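Local structure of dihydroorotase (Campylobacter jejuni subsp. jejuni, 3PNU) at residues A177-T191 and L199-H213. The protein probably catalyses the zinc-dependent, reversible cyclization of N-carbamoyl-L-aspartate to dihydroorotate in de novo pyrimidine biosynthesis. Sequence-based numbering, arbitrary orientation.
Sequences AKHFPRLKIVMEHIT and LKDYENLYATITLHH. With ZN (zinc ion), chain C.
Asn204 ND2 donates to Leu183 O at 3.2 Å, the acceptor lying near the amide plane, and more weakly to Ala177 O. Asn204 thereby ties the turn after helix 170-179 to the start of strand 205-209, in a beta-alpha-beta unit of the TIM barrel. Its CG sits between the backbone N and the carbonyl carbon (chi1 55°), which turns ND2 toward these carbonyl oxygens. From here two parallel strands zip together: Ile185 N gives a nearly straight bond to Asn204 O (2.9 Å), and Tyr206 N, Met187 N and Thr208 N continue the alternation. Ile185, Met187, Leu205 and Ala207 share one sheet face, where Met187 bends at chi3 to set CE 3.9 Å from Leu199 CD1 of the connecting helix. Barrels of this kind carry their catalytic groups at the C-terminal strand ends, and here Thr208 OG1 accepts from His189 N (3.0 Å). Glu188 OE1, modelled doubtfully close to that hydroxyl, is hydrogen-bonded to ND1 of His34, a ligand of the other zinc ion. His189 NE2 holds a zinc ion at 2.0 Å, alongside His155. A water bridges Ile190 O and Thr210 N, and Thr191 CG2 sits 3.3 Å from the centroid of the His213 ring, a CH-pi contact almost along its normal.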
ATOM      1  N   ALA A 177      -1.292  -6.002  30.086  1.00 40.71           N
ATOM      2  CA  ALA A 177      -2.023  -7.162  30.616  1.00 41.46           C
ATOM      3  C   ALA A 177      -1.410  -7.669  31.910  1.00 43.13           C
ATOM      4  O   ALA A 177      -2.132  -8.031  32.847  1.00 45.48           O
ATOM      5  CB  ALA A 177      -2.058  -8.261  29.620  1.00 38.40           C
ATOM      6  N   LYS A 178      -0.083  -7.715  31.955  1.00 44.48           N
ATOM      7  CA  LYS A 178       0.627  -8.205  33.132  1.00 45.50           C
ATOM      8  C   LYS A 178       0.515  -7.230  34.307  1.00 44.90           C
ATOM      9  O   LYS A 178       0.333  -7.649  35.439  1.00 45.82           O
ATOM     10  CB  LYS A 178       2.090  -8.482  32.792  1.00 45.77           C
ATOM     11  CG  LYS A 178       2.246  -9.596  31.779  1.00 50.28           C
ATOM     12  CD  LYS A 178       3.689 -10.078  31.605  1.00 52.86           C
ATOM     13  CE  LYS A 178       4.587  -9.061  30.964  1.00 55.38           C
ATOM     14  NZ  LYS A 178       5.964  -9.635  30.808  1.00 56.82           N
ATOM     15  N   HIS A 179       0.615  -5.936  34.019  1.00 44.70           N
ATOM     16  CA  HIS A 179       0.536  -4.913  35.034  1.00 44.49           C
ATOM     17  C   HIS A 179      -0.887  -4.628  35.479  1.00 44.90           C
ATOM     18  O   HIS A 179      -1.080  -4.124  36.566  1.00 47.46           O
ATOM     19  CB  HIS A 179       1.165  -3.610  34.551  1.00 44.44           C
ATOM     20  CG  HIS A 179       2.660  -3.575  34.639  1.00 47.68           C
ATOM     21  ND1 HIS A 179       3.486  -3.963  33.603  1.00 52.75           N
ATOM     22  CD2 HIS A 179       3.481  -3.168  35.636  1.00 50.48           C
ATOM     23  CE1 HIS A 179       4.749  -3.808  33.961  1.00 46.12           C
ATOM     24  NE2 HIS A 179       4.774  -3.327  35.189  1.00 51.48           N
ATOM     25  N   PHE A 180      -1.884  -4.935  34.659  1.00 43.88           N
ATOM     26  CA  PHE A 180      -3.277  -4.655  35.025  1.00 42.83           C
ATOM     27  C   PHE A 180      -4.110  -5.890  34.731  1.00 43.37           C
ATOM     28  O   PHE A 180      -4.963  -5.868  33.863  1.00 44.82           O
ATOM     29  CB  PHE A 180      -3.775  -3.436  34.259  1.00 41.82           C
ATOM     30  CG  PHE A 180      -2.953  -2.191  34.508  1.00 42.82           C
ATOM     31  CD1 PHE A 180      -3.156  -1.419  35.643  1.00 43.81           C
ATOM     32  CD2 PHE A 180      -1.977  -1.796  33.617  1.00 41.71           C
ATOM     33  CE1 PHE A 180      -2.398  -0.285  35.873  1.00 41.54           C
ATOM     34  CE2 PHE A 180      -1.232  -0.671  33.841  1.00 37.81           C
ATOM     35  CZ  PHE A 180      -1.438   0.087  34.970  1.00 40.47           C
ATOM     36  N   PRO A 181      -3.882  -6.963  35.491  1.00 44.04           N
ATOM     37  CA  PRO A 181      -4.491  -8.251  35.220  1.00 44.81           C
ATOM     38  C   PRO A 181      -5.987  -8.376  35.408  1.00 46.61           C
ATOM     39  O   PRO A 181      -6.556  -9.363  34.948  1.00 47.11           O
ATOM     40  CB  PRO A 181      -3.738  -9.210  36.154  1.00 45.04           C
ATOM     41  CG  PRO A 181      -3.240  -8.344  37.275  1.00 45.25           C
ATOM     42  CD  PRO A 181      -3.093  -6.956  36.742  1.00 45.08           C
ATOM     43  N   ARG A 182      -6.622  -7.411  36.060  1.00 47.72           N
ATOM     44  CA  ARG A 182      -8.067  -7.455  36.245  1.00 49.06           C
ATOM     45  C   ARG A 182      -8.753  -6.496  35.287  1.00 47.35           C
ATOM     46  O   ARG A 182      -9.965  -6.336  35.331  1.00 48.73           O
ATOM     47  CB  ARG A 182      -8.445  -7.125  37.694  1.00 50.50           C
ATOM     48  CG  ARG A 182      -7.801  -8.067  38.720  1.00 55.52           C
ATOM     49  CD  ARG A 182      -8.118  -7.659  40.157  1.00 59.16           C
ATOM     50  NE  ARG A 182      -7.858  -6.236  40.405  1.00 63.49           N
ATOM     51  CZ  ARG A 182      -6.666  -5.695  40.670  1.00 65.57           C
ATOM     52  NH1 ARG A 182      -5.560  -6.441  40.707  1.00 64.22           N
ATOM     53  NH2 ARG A 182      -6.582  -4.380  40.880  1.00 67.42           N
ATOM     54  N   LEU A 183      -7.975  -5.845  34.428  1.00 45.22           N
ATOM     55  CA  LEU A 183      -8.533  -4.925  33.439  1.00 43.04           C
ATOM     56  C   LEU A 183      -8.891  -5.694  32.157  1.00 42.38           C
ATOM     57  O   LEU A 183      -8.123  -6.535  31.702  1.00 42.23           O
ATOM     58  CB  LEU A 183      -7.497  -3.864  33.100  1.00 41.48           C
ATOM     59  CG  LEU A 183      -7.847  -2.739  32.117  1.00 40.71           C
ATOM     60  CD1 LEU A 183      -8.991  -1.836  32.624  1.00 36.72           C
ATOM     61  CD2 LEU A 183      -6.629  -1.899  31.863  1.00 31.67           C
ATOM     62  N   LYS A 184     -10.056  -5.431  31.585  1.00 40.66           N
ATOM     63  CA  LYS A 184     -10.389  -6.027  30.310  1.00 40.55           C
ATOM     64  C   LYS A 184      -9.761  -5.134  29.264  1.00 37.78           C
ATOM     65  O   LYS A 184     -10.006  -3.920  29.233  1.00 37.18           O
ATOM     66  CB  LYS A 184     -11.894  -6.135  30.084  1.00 42.63           C
ATOM     67  CG  LYS A 184     -12.526  -7.228  30.890  1.00 46.81           C
ATOM     68  CD  LYS A 184     -14.033  -7.268  30.665  1.00 52.65           C
ATOM     69  CE  LYS A 184     -14.665  -8.239  31.621  1.00 54.69           C
ATOM     70  NZ  LYS A 184     -16.097  -7.942  31.774  1.00 62.79           N
ATOM     71  N   ILE A 185      -8.936  -5.736  28.422  1.00 34.03           N
ATOM     72  CA  ILE A 185      -8.240  -5.017  27.388  1.00 32.55           C
ATOM     73  C   ILE A 185      -8.662  -5.608  26.057  1.00 31.77           C
ATOM     74  O   ILE A 185      -8.376  -6.776  25.767  1.00 30.58           O
ATOM     75  CB  ILE A 185      -6.714  -5.129  27.561  1.00 31.91           C
ATOM     76  CG1 ILE A 185      -6.289  -4.628  28.950  1.00 32.63           C
ATOM     77  CG2 ILE A 185      -6.006  -4.359  26.482  1.00 31.72           C
ATOM     78  CD1 ILE A 185      -4.795  -4.791  29.278  1.00 25.48           C
ATOM     79  N   VAL A 186      -9.351  -4.808  25.255  1.00 31.22           N
ATOM     80  CA  VAL A 186      -9.820  -5.279  23.957  1.00 32.15           C
ATOM     81  C   VAL A 186      -8.924  -4.751  22.845  1.00 32.13           C
ATOM     82  O   VAL A 186      -8.826  -3.546  22.627  1.00 31.50           O
ATOM     83  CB  VAL A 186     -11.290  -4.881  23.689  1.00 32.40           C
ATOM     84  CG1 VAL A 186     -11.794  -5.516  22.381  1.00 30.48           C
ATOM     85  CG2 VAL A 186     -12.153  -5.321  24.851  1.00 30.08           C
ATOM     86  N   MET A 187      -8.243  -5.682  22.180  1.00 32.03           N
ATOM     87  CA  MET A 187      -7.389  -5.373  21.051  1.00 31.13           C
ATOM     88  C   MET A 187      -8.329  -5.166  19.855  1.00 32.26           C
ATOM     89  O   MET A 187      -8.797  -6.132  19.255  1.00 30.87           O
ATOM     90  CB  MET A 187      -6.433  -6.548  20.788  1.00 30.24           C
ATOM     91  CG  MET A 187      -5.548  -6.915  21.991  1.00 30.68           C
ATOM     92  SD  MET A 187      -4.296  -8.174  21.665  1.00 32.19           S
ATOM     93  CE  MET A 187      -5.315  -9.560  21.193  1.00 28.15           C
ATOM     94  N   GLU A 188      -8.634  -3.914  19.526  1.00 31.90           N
ATOM     95  CA  GLU A 188      -9.547  -3.629  18.408  1.00 31.11           C
ATOM     96  C   GLU A 188      -8.998  -3.994  17.061  1.00 32.57           C
ATOM     97  O   GLU A 188      -7.779  -4.030  16.859  1.00 33.65           O
ATOM     98  CB  GLU A 188      -9.942  -2.157  18.393  1.00 32.09           C
ATOM     99  CG  GLU A 188     -10.764  -1.752  19.605  1.00 33.29           C
ATOM    100  CD  GLU A 188     -12.117  -2.475  19.676  1.00 34.57           C
ATOM    101  OE1 GLU A 188     -12.652  -2.942  18.622  1.00 34.34           O
ATOM    102  OE2 GLU A 188     -12.643  -2.556  20.800  1.00 37.96           O
ATOM    103  N   HIS A 189      -9.920  -4.240  16.125  1.00 33.61           N
ATOM    104  CA  HIS A 189      -9.600  -4.648  14.749  1.00 33.04           C
ATOM    105  C   HIS A 189      -8.233  -5.309  14.572  1.00 33.50           C
ATOM    106  O   HIS A 189      -7.333  -4.748  13.957  1.00 34.78           O
ATOM    107  CB  HIS A 189      -9.738  -3.486  13.783  1.00 32.76           C
ATOM    108  CG  HIS A 189      -9.123  -2.212  14.261  1.00 33.18           C
ATOM    109  ND1 HIS A 189      -7.802  -2.115  14.632  1.00 35.13           N
ATOM    110  CD2 HIS A 189      -9.641  -0.965  14.380  1.00 35.85           C
ATOM    111  CE1 HIS A 189      -7.544  -0.870  15.001  1.00 32.47           C
ATOM    112  NE2 HIS A 189      -8.638  -0.151  14.840  1.00 35.03           N
ATOM    113  N   ILE A 190      -8.069  -6.503  15.110  1.00 33.31           N
ATOM    114  CA  ILE A 190      -6.787  -7.174  14.949  1.00 31.93           C
ATOM    115  C   ILE A 190      -6.660  -7.632  13.515  1.00 31.89           C
ATOM    116  O   ILE A 190      -7.659  -7.982  12.858  1.00 33.36           O
ATOM    117  CB  ILE A 190      -6.571  -8.311  15.917  1.00 31.86           C
ATOM    118  CG1 ILE A 190      -7.599  -9.441  15.726  1.00 31.31           C
ATOM    119  CG2 ILE A 190      -6.610  -7.772  17.362  1.00 32.00           C
ATOM    120  CD1 ILE A 190      -7.204 -10.752  16.514  1.00 23.97           C
ATOM    121  N   THR A 191      -5.425  -7.622  13.032  1.00 31.33           N
ATOM    122  CA  THR A 191      -5.125  -7.948  11.654  1.00 31.62           C
ATOM    123  C   THR A 191      -3.903  -8.821  11.451  1.00 32.27           C
ATOM    124  O   THR A 191      -3.496  -9.020  10.331  1.00 33.70           O
ATOM    125  CB  THR A 191      -4.842  -6.651  10.915  1.00 32.59           C
ATOM    126  OG1 THR A 191      -3.683  -6.032  11.492  1.00 28.29           O
ATOM    127  CG2 THR A 191      -6.061  -5.686  11.023  1.00 31.44           C
ATOM    128  N   LEU A 199      -3.700 -13.285  21.965  1.00 38.98           N
ATOM    129  CA  LEU A 199      -5.025 -13.332  22.556  1.00 39.37           C
ATOM    130  C   LEU A 199      -5.174 -14.517  23.518  1.00 41.26           C
ATOM    131  O   LEU A 199      -5.866 -14.408  24.533  1.00 40.04           O
ATOM    132  CB  LEU A 199      -6.064 -13.460  21.445  1.00 36.69           C
ATOM    133  CG  LEU A 199      -7.551 -13.408  21.770  1.00 38.84           C
ATOM    134  CD1 LEU A 199      -7.975 -12.092  22.451  1.00 31.19           C
ATOM    135  CD2 LEU A 199      -8.378 -13.618  20.470  1.00 38.41           C
ATOM    136  N   LYS A 200      -4.537 -15.640  23.177  1.00 43.34           N
ATOM    137  CA  LYS A 200      -4.612 -16.869  23.972  1.00 44.57           C
ATOM    138  C   LYS A 200      -3.705 -16.837  25.194  1.00 44.53           C
ATOM    139  O   LYS A 200      -3.876 -17.626  26.087  1.00 46.27           O
ATOM    140  CB  LYS A 200      -4.114 -18.057  23.152  1.00 45.44           C
ATOM    141  CG  LYS A 200      -4.676 -18.247  21.737  1.00 49.64           C
ATOM    142  CD  LYS A 200      -6.049 -18.876  21.659  1.00 50.23           C
ATOM    143  CE  LYS A 200      -6.364 -19.212  20.188  1.00 52.06           C
ATOM    144  NZ  LYS A 200      -7.589 -20.018  19.996  1.00 55.37           N
ATOM    145  N   ASP A 201      -2.714 -15.950  25.225  1.00 45.30           N
ATOM    146  CA  ASP A 201      -1.753 -15.932  26.339  1.00 44.24           C
ATOM    147  C   ASP A 201      -2.202 -15.215  27.606  1.00 44.08           C
ATOM    148  O   ASP A 201      -1.585 -15.399  28.643  1.00 44.53           O
ATOM    149  CB  ASP A 201      -0.417 -15.301  25.898  1.00 43.88           C
ATOM    150  CG  ASP A 201       0.310 -16.106  24.812  1.00 46.74           C
ATOM    151  OD1 ASP A 201      -0.056 -17.280  24.550  1.00 47.02           O
ATOM    152  OD2 ASP A 201       1.269 -15.541  24.218  1.00 46.41           O
ATOM    153  N   TYR A 202      -3.227 -14.372  27.547  1.00 44.19           N
ATOM    154  CA  TYR A 202      -3.646 -13.647  28.759  1.00 44.40           C
ATOM    155  C   TYR A 202      -5.153 -13.638  28.878  1.00 44.68           C
ATOM    156  O   TYR A 202      -5.861 -13.314  27.926  1.00 46.48           O
ATOM    157  CB  TYR A 202      -3.068 -12.214  28.777  1.00 44.17           C
ATOM    158  CG  TYR A 202      -1.550 -12.168  28.824  1.00 43.95           C
ATOM    159  CD1 TYR A 202      -0.859 -12.059  30.038  1.00 39.31           C
ATOM    160  CD2 TYR A 202      -0.795 -12.245  27.644  1.00 43.50           C
ATOM    161  CE1 TYR A 202       0.559 -12.028  30.075  1.00 37.12           C
ATOM    162  CE2 TYR A 202       0.600 -12.212  27.669  1.00 43.45           C
ATOM    163  CZ  TYR A 202       1.274 -12.109  28.889  1.00 42.86           C
ATOM    164  OH  TYR A 202       2.649 -12.090  28.888  1.00 42.34           O
ATOM    165  N   GLU A 203      -5.649 -13.994  30.051  1.00 45.29           N
ATOM    166  CA  GLU A 203      -7.097 -14.075  30.272  1.00 46.60           C
ATOM    167  C   GLU A 203      -7.824 -12.756  30.110  1.00 44.30           C
ATOM    168  O   GLU A 203      -8.975 -12.748  29.752  1.00 44.24           O
ATOM    169  CB  GLU A 203      -7.397 -14.642  31.660  1.00 47.74           C
ATOM    170  CG  GLU A 203      -6.962 -16.086  31.818  1.00 55.40           C
ATOM    171  CD  GLU A 203      -7.026 -16.563  33.254  1.00 64.20           C
ATOM    172  OE1 GLU A 203      -6.247 -17.475  33.592  1.00 72.25           O
ATOM    173  OE2 GLU A 203      -7.826 -16.018  34.049  1.00 67.29           O
ATOM    174  N   ASN A 204      -7.155 -11.644  30.383  1.00 43.33           N
ATOM    175  CA  ASN A 204      -7.787 -10.348  30.250  1.00 41.99           C
ATOM    176  C   ASN A 204      -7.683  -9.705  28.847  1.00 42.53           C
ATOM    177  O   ASN A 204      -8.089  -8.545  28.657  1.00 41.22           O
ATOM    178  CB  ASN A 204      -7.293  -9.400  31.332  1.00 42.91           C
ATOM    179  CG  ASN A 204      -5.792  -9.253  31.363  1.00 42.81           C
ATOM    180  OD1 ASN A 204      -5.038 -10.198  31.060  1.00 44.11           O
ATOM    181  ND2 ASN A 204      -5.336  -8.067  31.766  1.00 39.04           N
ATOM    182  N   LEU A 205      -7.153 -10.450  27.867  1.00 40.50           N
ATOM    183  CA  LEU A 205      -7.093  -9.954  26.499  1.00 39.07           C
ATOM    184  C   LEU A 205      -8.272 -10.471  25.693  1.00 37.69           C
ATOM    185  O   LEU A 205      -8.607 -11.655  25.760  1.00 37.51           O
ATOM    186  CB  LEU A 205      -5.789 -10.333  25.803  1.00 38.46           C
ATOM    187  CG  LEU A 205      -4.550  -9.546  26.189  1.00 38.22           C
ATOM    188  CD1 LEU A 205      -3.363 -10.109  25.387  1.00 37.85           C
ATOM    189  CD2 LEU A 205      -4.746  -8.061  25.918  1.00 30.19           C
ATOM    190  N   TYR A 206      -8.888  -9.559  24.937  1.00 35.09           N
ATOM    191  CA  TYR A 206     -10.010  -9.863  24.083  1.00 33.82           C
ATOM    192  C   TYR A 206      -9.725  -9.191  22.752  1.00 33.26           C
ATOM    193  O   TYR A 206      -8.724  -8.495  22.622  1.00 32.38           O
ATOM    194  CB  TYR A 206     -11.312  -9.321  24.694  1.00 35.59           C
ATOM    195  CG  TYR A 206     -11.653  -9.926  26.050  1.00 34.51           C
ATOM    196  CD1 TYR A 206     -12.398 -11.088  26.142  1.00 33.51           C
ATOM    197  CD2 TYR A 206     -11.223  -9.339  27.225  1.00 37.25           C
ATOM    198  CE1 TYR A 206     -12.694 -11.649  27.355  1.00 39.79           C
ATOM    199  CE2 TYR A 206     -11.539  -9.891  28.457  1.00 38.54           C
ATOM    200  CZ  TYR A 206     -12.267 -11.044  28.509  1.00 41.72           C
ATOM    201  OH  TYR A 206     -12.580 -11.614  29.717  1.00 53.07           O
ATOM    202  N   ALA A 207     -10.596  -9.384  21.764  1.00 31.94           N
ATOM    203  CA  ALA A 207     -10.378  -8.758  20.465  1.00 30.99           C
ATOM    204  C   ALA A 207     -11.640  -8.597  19.635  1.00 29.87           C
ATOM    205  O   ALA A 207     -12.629  -9.310  19.825  1.00 30.34           O
ATOM    206  CB  ALA A 207      -9.336  -9.564  19.675  1.00 29.20           C
ATOM    207  N   THR A 208     -11.606  -7.637  18.717  1.00 29.91           N
ATOM    208  CA  THR A 208     -12.684  -7.462  17.774  1.00 30.87           C
ATOM    209  C   THR A 208     -12.051  -7.677  16.404  1.00 32.17           C
ATOM    210  O   THR A 208     -10.867  -7.399  16.227  1.00 32.89           O
ATOM    211  CB  THR A 208     -13.365  -6.090  17.847  1.00 31.74           C
ATOM    212  OG1 THR A 208     -12.467  -5.052  17.435  1.00 33.50           O
ATOM    213  CG2 THR A 208     -13.885  -5.801  19.251  1.00 31.86           C
ATOM    214  N   ILE A 209     -12.823  -8.209  15.462  1.00 33.30           N
ATOM    215  CA  ILE A 209     -12.368  -8.415  14.086  1.00 34.66           C
ATOM    216  C   ILE A 209     -13.386  -7.813  13.096  1.00 35.57           C
ATOM    217  O   ILE A 209     -14.609  -7.909  13.305  1.00 35.98           O
ATOM    218  CB  ILE A 209     -12.184  -9.888  13.746  1.00 34.94           C
ATOM    219  CG1 ILE A 209     -11.160 -10.529  14.668  1.00 34.97           C
ATOM    220  CG2 ILE A 209     -11.715 -10.010  12.320  1.00 35.63           C
ATOM    221  CD1 ILE A 209     -10.983 -11.998  14.432  1.00 36.43           C
ATOM    222  N   THR A 210     -12.874  -7.192  12.030  1.00 34.94           N
ATOM    223  CA  THR A 210     -13.712  -6.544  11.032  1.00 34.10           C
ATOM    224  C   THR A 210     -14.151  -7.488   9.946  1.00 34.42           C
ATOM    225  O   THR A 210     -13.669  -8.622   9.809  1.00 33.94           O
ATOM    226  CB  THR A 210     -12.956  -5.414  10.283  1.00 33.57           C
ATOM    227  OG1 THR A 210     -11.958  -6.000   9.443  1.00 32.82           O
ATOM    228  CG2 THR A 210     -12.338  -4.437  11.246  1.00 33.22           C
ATOM    229  N   LEU A 211     -15.060  -6.998   9.127  1.00 34.48           N
ATOM    230  CA  LEU A 211     -15.504  -7.794   8.029  1.00 35.75           C
ATOM    231  C   LEU A 211     -14.414  -7.859   6.978  1.00 35.22           C
ATOM    232  O   LEU A 211     -14.019  -8.942   6.563  1.00 35.32           O
ATOM    233  CB  LEU A 211     -16.776  -7.206   7.445  1.00 36.88           C
ATOM    234  CG  LEU A 211     -17.289  -7.889   6.177  1.00 36.56           C
ATOM    235  CD1 LEU A 211     -17.340  -9.373   6.367  1.00 37.54           C
ATOM    236  CD2 LEU A 211     -18.649  -7.295   5.789  1.00 36.59           C
ATOM    237  N   HIS A 212     -13.904  -6.701   6.568  1.00 35.69           N
ATOM    238  CA  HIS A 212     -12.899  -6.674   5.491  1.00 35.50           C
ATOM    239  C   HIS A 212     -11.640  -7.488   5.772  1.00 35.97           C
ATOM    240  O   HIS A 212     -11.169  -8.207   4.893  1.00 37.09           O
ATOM    241  CB  HIS A 212     -12.621  -5.244   4.992  1.00 35.97           C
ATOM    242  CG  HIS A 212     -12.350  -4.237   6.065  1.00 33.75           C
ATOM    243  ND1 HIS A 212     -13.332  -3.751   6.902  1.00 32.65           N
ATOM    244  CD2 HIS A 212     -11.217  -3.568   6.389  1.00 34.35           C
ATOM    245  CE1 HIS A 212     -12.805  -2.860   7.724  1.00 35.83           C
ATOM    246  NE2 HIS A 212     -11.518  -2.736   7.440  1.00 33.59           N
ATOM    247  N   HIS A 213     -11.140  -7.452   7.002  1.00 36.22           N
ATOM    248  CA  HIS A 213      -9.934  -8.201   7.336  1.00 34.39           C
ATOM    249  C   HIS A 213     -10.094  -9.707   7.264  1.00 37.08           C
ATOM    250  O   HIS A 213      -9.073 -10.450   7.277  1.00 35.87           O
ATOM    251  CB  HIS A 213      -9.387  -7.778   8.684  1.00 34.03           C
ATOM    252  CG  HIS A 213      -8.799  -6.407   8.679  1.00 31.64           C
ATOM    253  ND1 HIS A 213      -9.369  -5.349   9.347  1.00 35.08           N
ATOM    254  CD2 HIS A 213      -7.698  -5.915   8.060  1.00 30.65           C
ATOM    255  CE1 HIS A 213      -8.636  -4.265   9.155  1.00 36.65           C
ATOM    256  NE2 HIS A 213      -7.616  -4.582   8.377  1.00 32.17           N
TER
HETATM  257 ZN    ZN C 336      -8.902   1.863  15.063  1.00 42.27          ZN
HETATM  258  O   HOH W   1      -9.930  -6.752  12.313  1.00 32.20           O
HETATM  259  O   HOH W   2      -9.959   1.922  13.340  1.00 45.05           O